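Local coordinates for LanC-like protein GCR2 (Arabidopsis thaliana, PDB 3T33) that binds a zinc ion, belongs to the LanC-like family and may play a role in abscisic acid signalling, at residues A[43-46]-A[47-51]; A[75-79]-A[80-84]; A[113-116]-A[117-120]; A[358-361]-A[362-366]. One frame throughout, in Å; residues are numbered along the deposited sequence.

Contact 1 of 4, residues A[43-46]-A[47-51]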
loop_
_atom_site.group_PDB
_atom_site.type_symbol
_atom_site.label_atom_id
_atom_site.label_comp_id
_atom_site.label_asym_id
_atom_site.label_seq_id
_atom_site.Cartn_x
_atom_site.Cartn_y
_atom_site.Cartn_z
ATOM N N LEU A 43 13.103 -1.244 22.752
ATOM C CA LEU A 43 12.369 -0.031 23.101
ATOM C C LEU A 43 10.840 -0.254 23.305
ATOM O O LEU A 43 10.186 -0.969 22.511
ATOM C CB LEU A 43 12.606 0.954 21.995
ATOM C CG LEU A 43 13.155 2.351 22.228
ATOM C CD1 LEU A 43 14.313 2.425 23.251
ATOM C CD2 LEU A 43 13.603 2.938 20.877
ATOM N N PRO A 44 10.283 0.295 24.420
ATOM C CA PRO A 44 8.839 0.224 24.513
ATOM C C PRO A 44 8.170 1.134 23.419
ATOM O O PRO A 44 8.721 2.158 22.990
ATOM C CB PRO A 44 8.545 0.679 25.950
ATOM C CG PRO A 44 9.699 1.428 26.373
ATOM C CD PRO A 44 10.867 1.111 25.506
ATOM N N TYR A 45 6.996 0.718 22.986
ATOM C CA TYR A 45 6.372 1.287 21.821
ATOM C C TYR A 45 6.204 2.804 21.857
ATOM O O TYR A 45 6.457 3.467 20.873
ATOM C CB TYR A 45 5.078 0.582 21.490
ATOM C CG TYR A 45 4.800 0.728 20.013
ATOM C CD1 TYR A 45 3.950 1.730 19.526
ATOM C CD2 TYR A 45 5.445 -0.097 19.083
ATOM C CE1 TYR A 45 3.736 1.867 18.139
ATOM C CE2 TYR A 45 5.248 0.063 17.715
ATOM C CZ TYR A 45 4.390 1.027 17.269
ATOM O OH TYR A 45 4.215 1.117 15.935
ATOM N N LYS A 46 5.827 3.337 23.004
ATOM C CA LYS A 46 5.596 4.750 23.168
ATOM C C LYS A 46 6.773 5.556 22.706
ATOM O O LYS A 46 6.587 6.381 21.816
ATOM C CB LYS A 46 5.201 5.107 24.594
ATOM C CG LYS A 46 4.404 3.940 25.256
ATOM C CD LYS A 46 5.255 2.684 25.662
ATOM C CE LYS A 46 4.379 1.548 26.208
ATOM N NZ LYS A 46 3.910 0.644 25.099
ATOM N N SER A 47 7.979 5.307 23.231
ATOM C CA SER A 47 9.162 6.043 22.768
ATOM C C SER A 47 9.745 5.556 21.422
ATOM O O SER A 47 10.398 6.334 20.692
ATOM C CB SER A 47 10.263 6.081 23.836
ATOM O OG SER A 47 10.553 4.758 24.187
ATOM N N PHE A 48 9.536 4.285 21.098
ATOM C CA PHE A 48 9.937 3.813 19.782
ATOM C C PHE A 48 9.153 4.594 18.704
ATOM O O PHE A 48 9.739 5.142 17.809
ATOM C CB PHE A 48 9.655 2.329 19.660
ATOM C CG PHE A 48 9.806 1.795 18.286
ATOM C CD1 PHE A 48 11.064 1.510 17.786
ATOM C CD2 PHE A 48 8.698 1.590 17.484
ATOM C CE1 PHE A 48 11.227 1.008 16.482
ATOM C CE2 PHE A 48 8.845 1.057 16.177
ATOM C CZ PHE A 48 10.120 0.774 15.679
ATOM N N SER A 49 7.845 4.686 18.850
ATOM C CA SER A 49 7.021 5.399 17.849
ATOM C C SER A 49 7.315 6.908 17.838
ATOM O O SER A 49 7.441 7.477 16.789
ATOM C CB SER A 49 5.534 5.124 18.011
ATOM O OG SER A 49 5.167 5.569 19.274
ATOM N N GLU A 50 7.580 7.501 18.991
ATOM C CA GLU A 50 8.076 8.869 18.999
ATOM C C GLU A 50 9.397 9.048 18.231
ATOM O O GLU A 50 9.555 9.992 17.449
ATOM C CB GLU A 50 8.222 9.362 20.415
ATOM C CG GLU A 50 8.596 10.827 20.433
ATOM C CD GLU A 50 8.917 11.359 21.832
ATOM O OE1 GLU A 50 8.352 10.834 22.838
ATOM O OE2 GLU A 50 9.731 12.335 21.908
ATOM N N LYS A 51 10.339 8.135 18.420
ATOM C CA LYS A 51 11.560 8.188 17.661
ATOM C C LYS A 51 11.301 8.090 16.154
ATOM O O LYS A 51 11.896 8.846 15.389
ATOM C CB LYS A 51 12.509 7.069 18.065
ATOM C CG LYS A 51 13.870 7.284 17.520
ATOM C CD LYS A 51 14.903 6.193 17.985
ATOM C CE LYS A 51 15.291 6.300 19.447
ATOM N NZ LYS A 51 15.916 7.650 19.792
#

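Contact 2 of 4, residues A[75-79]-A[80-84]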
loop_
_atom_site.group_PDB
_atom_site.type_symbol
_atom_site.label_atom_id
_atom_site.label_comp_id
_atom_site.label_asym_id
_atom_site.label_seq_id
_atom_site.Cartn_x
_atom_site.Cartn_y
_atom_site.Cartn_z
ATOM N N VAL A 75 5.530 21.267 -11.915
ATOM C CA VAL A 75 5.101 19.864 -11.920
ATOM C C VAL A 75 5.159 19.183 -13.287
ATOM O O VAL A 75 4.326 19.409 -14.152
ATOM C CB VAL A 75 3.734 19.632 -11.171
ATOM C CG1 VAL A 75 3.315 18.159 -11.230
ATOM C CG2 VAL A 75 3.839 20.112 -9.739
ATOM N N ARG A 76 6.051 18.235 -13.405
ATOM C CA ARG A 76 6.030 17.359 -14.541
ATOM C C ARG A 76 5.290 16.005 -14.321
ATOM O O ARG A 76 4.352 15.705 -15.042
ATOM C CB ARG A 76 7.441 17.217 -15.060
ATOM C CG ARG A 76 7.832 18.441 -15.852
ATOM C CD ARG A 76 9.274 18.893 -15.669
ATOM N NE ARG A 76 9.493 20.133 -16.401
ATOM C CZ ARG A 76 9.543 21.332 -15.841
ATOM N NH1 ARG A 76 9.422 21.446 -14.536
ATOM N NH2 ARG A 76 9.728 22.411 -16.587
ATOM N N ASP A 77 5.729 15.250 -13.330
ATOM C CA ASP A 77 5.113 13.980 -13.058
ATOM C C ASP A 77 3.686 14.115 -12.567
ATOM O O ASP A 77 2.786 13.858 -13.287
ATOM C CB ASP A 77 5.975 13.154 -12.141
ATOM C CG ASP A 77 5.720 11.680 -12.266
ATOM O OD1 ASP A 77 6.629 10.942 -11.910
ATOM O OD2 ASP A 77 4.628 11.259 -12.696
ATOM N N TYR A 78 3.415 14.513 -11.369
ATOM C CA TYR A 78 1.990 14.635 -11.021
ATOM C C TYR A 78 1.324 13.484 -10.296
ATOM O O TYR A 78 0.664 13.707 -9.355
ATOM C CB TYR A 78 1.142 15.110 -12.200
ATOM C CG TYR A 78 0.125 14.139 -12.790
ATOM C CD1 TYR A 78 -1.032 13.819 -12.132
ATOM C CD2 TYR A 78 0.321 13.584 -14.032
ATOM C CE1 TYR A 78 -1.922 12.952 -12.670
ATOM C CE2 TYR A 78 -0.563 12.729 -14.579
ATOM C CZ TYR A 78 -1.685 12.414 -13.906
ATOM O OH TYR A 78 -2.557 11.559 -14.470
ATOM N N ASN A 79 1.499 12.260 -10.731
ATOM C CA ASN A 79 0.805 11.163 -10.101
ATOM C C ASN A 79 1.264 10.760 -8.705
ATOM O O ASN A 79 2.232 11.276 -8.209
ATOM C CB ASN A 79 0.665 9.976 -11.045
ATOM C CG ASN A 79 1.880 9.115 -11.104
ATOM O OD1 ASN A 79 2.809 9.302 -10.376
ATOM N ND2 ASN A 79 1.870 8.165 -11.997
ATOM N N LEU A 80 0.539 9.842 -8.079
ATOM C CA LEU A 80 0.837 9.489 -6.672
ATOM C C LEU A 80 2.117 8.686 -6.587
ATOM O O LEU A 80 2.930 8.855 -5.652
ATOM C CB LEU A 80 -0.331 8.710 -6.055
ATOM C CG LEU A 80 -0.268 8.455 -4.562
ATOM C CD1 LEU A 80 -0.692 9.697 -3.758
ATOM C CD2 LEU A 80 -1.123 7.203 -4.171
ATOM N N TYR A 81 2.280 7.852 -7.614
ATOM C CA TYR A 81 3.248 6.755 -7.687
ATOM C C TYR A 81 4.657 7.277 -7.698
ATOM O O TYR A 81 5.485 6.847 -6.861
ATOM C CB TYR A 81 3.018 5.941 -8.977
ATOM C CG TYR A 81 3.851 4.700 -9.016
ATOM C CD1 TYR A 81 5.091 4.699 -9.602
ATOM C CD2 TYR A 81 3.404 3.528 -8.406
ATOM C CE1 TYR A 81 5.861 3.575 -9.579
ATOM C CE2 TYR A 81 4.144 2.422 -8.388
ATOM C CZ TYR A 81 5.369 2.443 -8.951
ATOM O OH TYR A 81 6.088 1.309 -8.942
ATOM N N THR A 82 4.950 8.210 -8.616
ATOM C CA THR A 82 6.269 8.837 -8.641
ATOM C C THR A 82 6.235 10.372 -8.629
ATOM O O THR A 82 7.249 11.018 -8.436
ATOM C CB THR A 82 7.165 8.318 -9.807
ATOM O OG1 THR A 82 6.438 8.329 -11.055
ATOM C CG2 THR A 82 7.619 6.917 -9.531
ATOM N N GLY A 83 5.078 10.963 -8.825
ATOM C CA GLY A 83 5.037 12.411 -8.998
ATOM C C GLY A 83 4.670 13.165 -7.739
ATOM O O GLY A 83 4.800 12.648 -6.578
ATOM N N VAL A 84 4.134 14.354 -7.942
ATOM C CA VAL A 84 4.045 15.296 -6.875
ATOM C C VAL A 84 2.856 15.003 -5.957
ATOM O O VAL A 84 2.840 15.401 -4.806
ATOM C CB VAL A 84 4.065 16.752 -7.442
ATOM C CG1 VAL A 84 3.650 17.755 -6.370
ATOM C CG2 VAL A 84 5.461 17.055 -7.978
#

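Contact 3 of 4, residues A[113-116]-A[117-120]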
loop_
_atom_site.group_PDB
_atom_site.type_symbol
_atom_site.label_atom_id
_atom_site.label_comp_id
_atom_site.label_asym_id
_atom_site.label_seq_id
_atom_site.Cartn_x
_atom_site.Cartn_y
_atom_site.Cartn_z
ATOM N N ALA A 113 -1.494 22.176 -8.112
ATOM C CA ALA A 113 -0.463 22.029 -9.159
ATOM C C ALA A 113 -0.552 20.707 -9.936
ATOM O O ALA A 113 -0.235 20.650 -11.113
ATOM C CB ALA A 113 0.930 22.216 -8.618
ATOM N N CYS A 114 -0.988 19.638 -9.288
ATOM C CA CYS A 114 -1.023 18.359 -9.948
ATOM C C CYS A 114 -2.198 18.365 -10.911
ATOM O O CYS A 114 -2.140 17.743 -11.969
ATOM C CB CYS A 114 -1.168 17.249 -8.896
ATOM S SG CYS A 114 0.422 16.828 -8.044
ATOM N N ASP A 115 -3.266 19.050 -10.506
ATOM C CA ASP A 115 -4.455 19.165 -11.289
ATOM C C ASP A 115 -4.174 19.849 -12.636
ATOM O O ASP A 115 -4.429 19.260 -13.697
ATOM C CB ASP A 115 -5.484 19.932 -10.509
ATOM C CG ASP A 115 -6.837 19.973 -11.205
ATOM O OD1 ASP A 115 -7.190 19.057 -11.987
ATOM O OD2 ASP A 115 -7.566 20.953 -10.946
ATOM N N VAL A 116 -3.615 21.063 -12.560
ATOM C CA VAL A 116 -3.082 21.829 -13.708
ATOM C C VAL A 116 -2.235 20.938 -14.631
ATOM O O VAL A 116 -2.469 20.883 -15.857
ATOM C CB VAL A 116 -2.224 23.065 -13.225
ATOM C CG1 VAL A 116 -1.454 23.739 -14.386
ATOM C CG2 VAL A 116 -3.083 24.099 -12.482
ATOM N N ALA A 117 -1.253 20.242 -14.054
ATOM C CA ALA A 117 -0.367 19.389 -14.849
ATOM C C ALA A 117 -1.056 18.115 -15.404
ATOM O O ALA A 117 -0.532 17.498 -16.323
ATOM C CB ALA A 117 0.853 19.014 -14.037
ATOM N N SER A 118 -2.222 17.732 -14.870
ATOM C CA SER A 118 -2.856 16.475 -15.305
ATOM C C SER A 118 -4.055 16.595 -16.275
ATOM O O SER A 118 -4.685 15.585 -16.657
ATOM C CB SER A 118 -3.227 15.603 -14.107
ATOM O OG SER A 118 -4.088 16.265 -13.204
ATOM N N ARG A 119 -4.379 17.829 -16.663
ATOM C CA ARG A 119 -5.360 18.055 -17.738
ATOM C C ARG A 119 -4.683 17.466 -18.973
ATOM O O ARG A 119 -3.441 17.418 -19.042
ATOM C CB ARG A 119 -5.633 19.564 -17.905
ATOM C CG ARG A 119 -5.898 20.310 -16.585
ATOM C CD ARG A 119 -7.143 19.774 -15.839
ATOM N NE ARG A 119 -7.439 20.558 -14.635
ATOM C CZ ARG A 119 -8.442 21.433 -14.521
ATOM N NH1 ARG A 119 -9.284 21.642 -15.538
ATOM N NH2 ARG A 119 -8.613 22.097 -13.379
ATOM N N ASP A 120 -5.479 16.913 -19.881
ATOM C CA ASP A 120 -4.937 16.196 -21.029
ATOM C C ASP A 120 -4.500 14.762 -20.692
ATOM O O ASP A 120 -4.182 13.985 -21.594
ATOM C CB ASP A 120 -3.766 16.970 -21.638
ATOM C CG ASP A 120 -4.196 18.285 -22.258
ATOM O OD1 ASP A 120 -5.418 18.514 -22.380
ATOM O OD2 ASP A 120 -3.313 19.089 -22.622
#

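Contact 4 of 4, residues A[358-361]-A[362-366]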
loop_
_atom_site.group_PDB
_atom_site.type_symbol
_atom_site.label_atom_id
_atom_site.label_comp_id
_atom_site.label_asym_id
_atom_site.label_seq_id
_atom_site.Cartn_x
_atom_site.Cartn_y
_atom_site.Cartn_z
ATOM N N ARG A 358 7.108 -7.591 14.419
ATOM C CA ARG A 358 7.700 -7.783 13.111
ATOM C C ARG A 358 7.727 -6.499 12.276
ATOM O O ARG A 358 8.713 -6.253 11.614
ATOM C CB ARG A 358 7.092 -8.982 12.390
ATOM C CG ARG A 358 7.633 -10.306 12.947
ATOM C CD ARG A 358 6.929 -11.492 12.308
ATOM N NE ARG A 358 7.473 -12.731 12.840
ATOM C CZ ARG A 358 7.238 -13.946 12.357
ATOM N NH1 ARG A 358 6.458 -14.119 11.310
ATOM N NH2 ARG A 358 7.784 -14.984 12.957
ATOM N N ALA A 359 6.690 -5.681 12.380
ATOM C CA ALA A 359 6.639 -4.398 11.672
ATOM C C ALA A 359 7.664 -3.501 12.348
ATOM O O ALA A 359 8.422 -2.792 11.706
ATOM C CB ALA A 359 5.221 -3.749 11.759
ATOM N N LYS A 360 7.731 -3.592 13.652
ATOM C CA LYS A 360 8.724 -2.800 14.384
ATOM C C LYS A 360 10.159 -3.154 13.965
ATOM O O LYS A 360 11.012 -2.282 13.787
ATOM C CB LYS A 360 8.461 -2.949 15.902
ATOM C CG LYS A 360 9.508 -2.549 16.853
ATOM C CD LYS A 360 8.983 -2.753 18.308
ATOM C CE LYS A 360 9.897 -2.063 19.346
ATOM N NZ LYS A 360 9.653 -2.625 20.691
ATOM N N ALA A 361 10.426 -4.436 13.767
ATOM C CA ALA A 361 11.770 -4.850 13.342
ATOM C C ALA A 361 12.075 -4.314 11.937
ATOM O O ALA A 361 13.176 -3.851 11.677
ATOM C CB ALA A 361 11.904 -6.371 13.362
ATOM N N PHE A 362 11.102 -4.356 11.026
ATOM C CA PHE A 362 11.443 -3.880 9.663
ATOM C C PHE A 362 11.640 -2.369 9.711
ATOM O O PHE A 362 12.540 -1.855 9.119
ATOM C CB PHE A 362 10.360 -4.256 8.665
ATOM C CG PHE A 362 10.567 -5.582 7.987
ATOM C CD1 PHE A 362 11.151 -6.649 8.653
ATOM C CD2 PHE A 362 10.146 -5.760 6.643
ATOM C CE1 PHE A 362 11.332 -7.888 8.017
ATOM C CE2 PHE A 362 10.300 -6.978 6.002
ATOM C CZ PHE A 362 10.895 -8.072 6.702
ATOM N N ALA A 363 10.813 -1.666 10.458
ATOM C CA ALA A 363 10.978 -0.240 10.598
ATOM C C ALA A 363 12.293 0.142 11.286
ATOM O O ALA A 363 12.951 1.122 10.883
ATOM C CB ALA A 363 9.815 0.362 11.336
ATOM N N SER A 364 12.653 -0.603 12.340
ATOM C CA SER A 364 13.961 -0.385 12.984
ATOM C C SER A 364 15.090 -0.637 12.071
ATOM O O SER A 364 16.040 0.162 12.055
ATOM C CB SER A 364 14.106 -1.246 14.220
ATOM O OG SER A 364 12.980 -1.014 15.026
ATOM N N PHE A 365 15.009 -1.708 11.269
ATOM C CA PHE A 365 16.052 -1.966 10.271
ATOM C C PHE A 365 16.262 -0.756 9.375
ATOM O O PHE A 365 17.393 -0.238 9.242
ATOM C CB PHE A 365 15.711 -3.180 9.412
ATOM C CG PHE A 365 16.772 -3.483 8.342
ATOM C CD1 PHE A 365 16.678 -2.940 7.060
ATOM C CD2 PHE A 365 17.855 -4.317 8.634
ATOM C CE1 PHE A 365 17.694 -3.199 6.081
ATOM C CE2 PHE A 365 18.848 -4.585 7.670
ATOM C CZ PHE A 365 18.765 -4.027 6.403
ATOM N N LEU A 366 15.163 -0.276 8.770
ATOM C CA LEU A 366 15.234 0.931 7.955
ATOM C C LEU A 366 15.773 2.150 8.686
ATOM O O LEU A 366 16.615 2.882 8.151
ATOM C CB LEU A 366 13.846 1.299 7.388
ATOM C CG LEU A 366 13.416 0.501 6.188
ATOM C CD1 LEU A 366 11.993 0.839 5.930
ATOM C CD2 LEU A 366 14.315 0.936 5.032
#

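Contact 1 of 4, residues A[43-46]-A[47-51]
Pro44 occupies the N-cap of helix 45-69, and its carbonyl O opens the helical bonding by accepting Phe48 N at 3.0 Å, with Tyr45 O taking Ser49 N and Lys46 O taking Glu50 N in the turns that follow. The bond from Ser49 N to Tyr45 O is short (2.7 Å) and almost straight, 172° at the hydrogen. Ser47 OG leans back toward Pro44 O in a weak bond, near the proline ring carbon CD. Ser49 OG, with chi1 61° turning it back over the preceding turn, lies 2.9 Å from Tyr45 O and 3.0 Å from Lys46 O. On another side of the helix the contact is apolar. Leu43, just before the helix, reaches over its first turn: CD2 comes to 3.9 Å from Phe48 CA and sits at the edge of the Phe48 ring, while Lys51 CE passes 4.0 Å from the same CD2, roughly at right angles to the leucine. Tyr45 CE2 meets Phe48 CD2 at 3.8 Å, the two rings meeting obliquely with their planes 48° apart. The other flank of the tyrosine ring has Ser49 CB near CE1. Both rings join this helix start to its surroundings: Tyr45 packs on Leu356 of helix 353-375 and bonds through OH to Met402 O of helix 392-402, and Phe48 makes a cation-pi contact with Lys360 of helix 353-375.

Contact 2 of 4, residues A[75-79]-A[80-84]
Asn79 and the backbone of Thr82 and Gly83 supply most of the hydrogen bonding in this turn. Asn79 OD1 accepts two N-H groups: Thr82 N at 3.0 Å, nearly straight at 169°, and Gly83 N at 3.2 Å, more bent. With chi1 at 82° the amide folds back over its own main chain, which brings OD1 in front of both donors. Gly83 N also bonds weakly to Asn79 O. Among side chains, Thr82 OG1 donates to Asp77 OD1 over 2.8 Å, meeting the carboxylate on its syn side and 18° out of its plane. Van der Waals contacts fill in the rest: Gly83 CA lies 3.4 Å from Asp77 CB, and Val75 CG2 touches Val84 CG2 at 3.9 Å, bringing together the two ends of residues 75-84. This compact turn of the LanC-like domain, an Asn side chain accepting main-chain N-H groups three and four residues on, leads into helix 84-98, where Tyr78 bonds through its backbone to Leu85 and Leu80 packs on Leu85 and Tyr89. Val75 rests on Ala113 and Ala117 of helix 101-118, whereas Tyr81 reaches inward to Cys333, a zinc ligand, its side chain about 4 Å from the metal.

Contact 3 of 4, residues A[113-116]-A[117-120]
Arg119 doubles back from the end of helix 101-118 onto the carboxylate of Asp115, one turn earlier. Its CB stays 4.0 Å from Val116 O. CG is next, 3.4 Å from Asp115 O, placed there by a first torsion of -47° that keeps it beside the backbone N; a bend at chi2 (-61°) then carries the chain over the same carbonyl, with CD still close to it. At the guanidinium, NE makes two weak bonds, to Asp115 OD1 at 3.1 Å and to Asp115 O, which lies at the edge of the group and in its plane. NH2 completes the salt bridge, reaching Asp115 OD2 at 2.9 Å, although the position of OD2 is less certain. The carboxylate and guanidinium planes differ by about 30°, so the two groups meet at a slant. In the same turn, Ser118 OG lies 2.7 Å from Cys114 O and 3.1 Å from Asp115 O. Ser118 N bonds to Asp115 O from well above the carbonyl plane, whereas Ala117 N still makes the ordinary helical bond to Ala113 O. Asp115 is shared further: OD1 has a hydrogen bond from Tyr130 OH of helix 130-144, and OD2, with the same caution about its place, a salt bridge with Arg156, so two arginines gather round one buried acid and probably stabilise its negative charge. This is an i to i+4 Asp-Arg salt bridge near the C-terminal end of a helix of the LanC-like domain, where Asp115 O takes bonds from donors three and four residues on.

Contact 4 of 4, residues A[358-361]-A[362-366]
Ser364 is tied to the preceding turn through Lys360 O, which accepts both its hydroxyl and its amide. OG donates at 2.6 Å and N at 2.8 Å, and the two arrive from opposite faces of the carbonyl plane. A chi1 of -52° sets OG beside its own backbone N, pointing back down the helix; the hydroxyl is satisfied without leaving the helix, and Leu37, Leu40 and Leu41 of helix 36-42 pack against the serine. Small side chains keep the neighbouring turns compact. Ala363 N bonds to Ala359 O at 2.9 Å and 170°, and Ala363 CB lies 3.5 Å from the same oxygen, facing Met398 and Met402 of helix 392-402. Phe362 is held less closely within the helix: its CD1 is 3.9 Å from Arg358 O, and the ring leaves the helix to meet Phe343 edge-to-face. Looser still is Phe365, which touches this turn mainly through CB, 3.5 Å from Ala361 O, before its partly exposed ring leads away to Phe11 and Met379. Lys360, also partly exposed, extends away from the helix, where NZ bonds to Leu41 O and Leu43 O. Arg358, though buried, likewise sends its charge away, NH1 to Glu319 and NH2 to Glu17, with Trp322 in cation-pi contact. Inside the turn, then, the bonding is almost wholly between main-chain groups and one serine hydroxyl, while Lys360 NZ is held by two main-chain carbonyls and Arg358 is paired with two glutamates, which probably offset the cost of burying its charge.

Overall arrangement
The four contacts come in series along one largely helical chain and fall into two pairs. Contact 1, at the start of helix 45-69, and contact 4, within helix 353-375, have centres 12 Å apart and touch, so chain regions some three hundred residues apart meet there. Contacts 2 and 3 are neighbours too, centres 10 Å apart: the loop before helix 84-98 lies against the end of helix 101-118. The pairs are well separated, contacts 3 and 4 lying on opposite sides of the chain's centre, 37 Å between centres. Of the four, contact 2 comes nearest the zinc ion bound by Cys288, Cys333 and His334; contacts 1 and 3 are helix-end packing away from it.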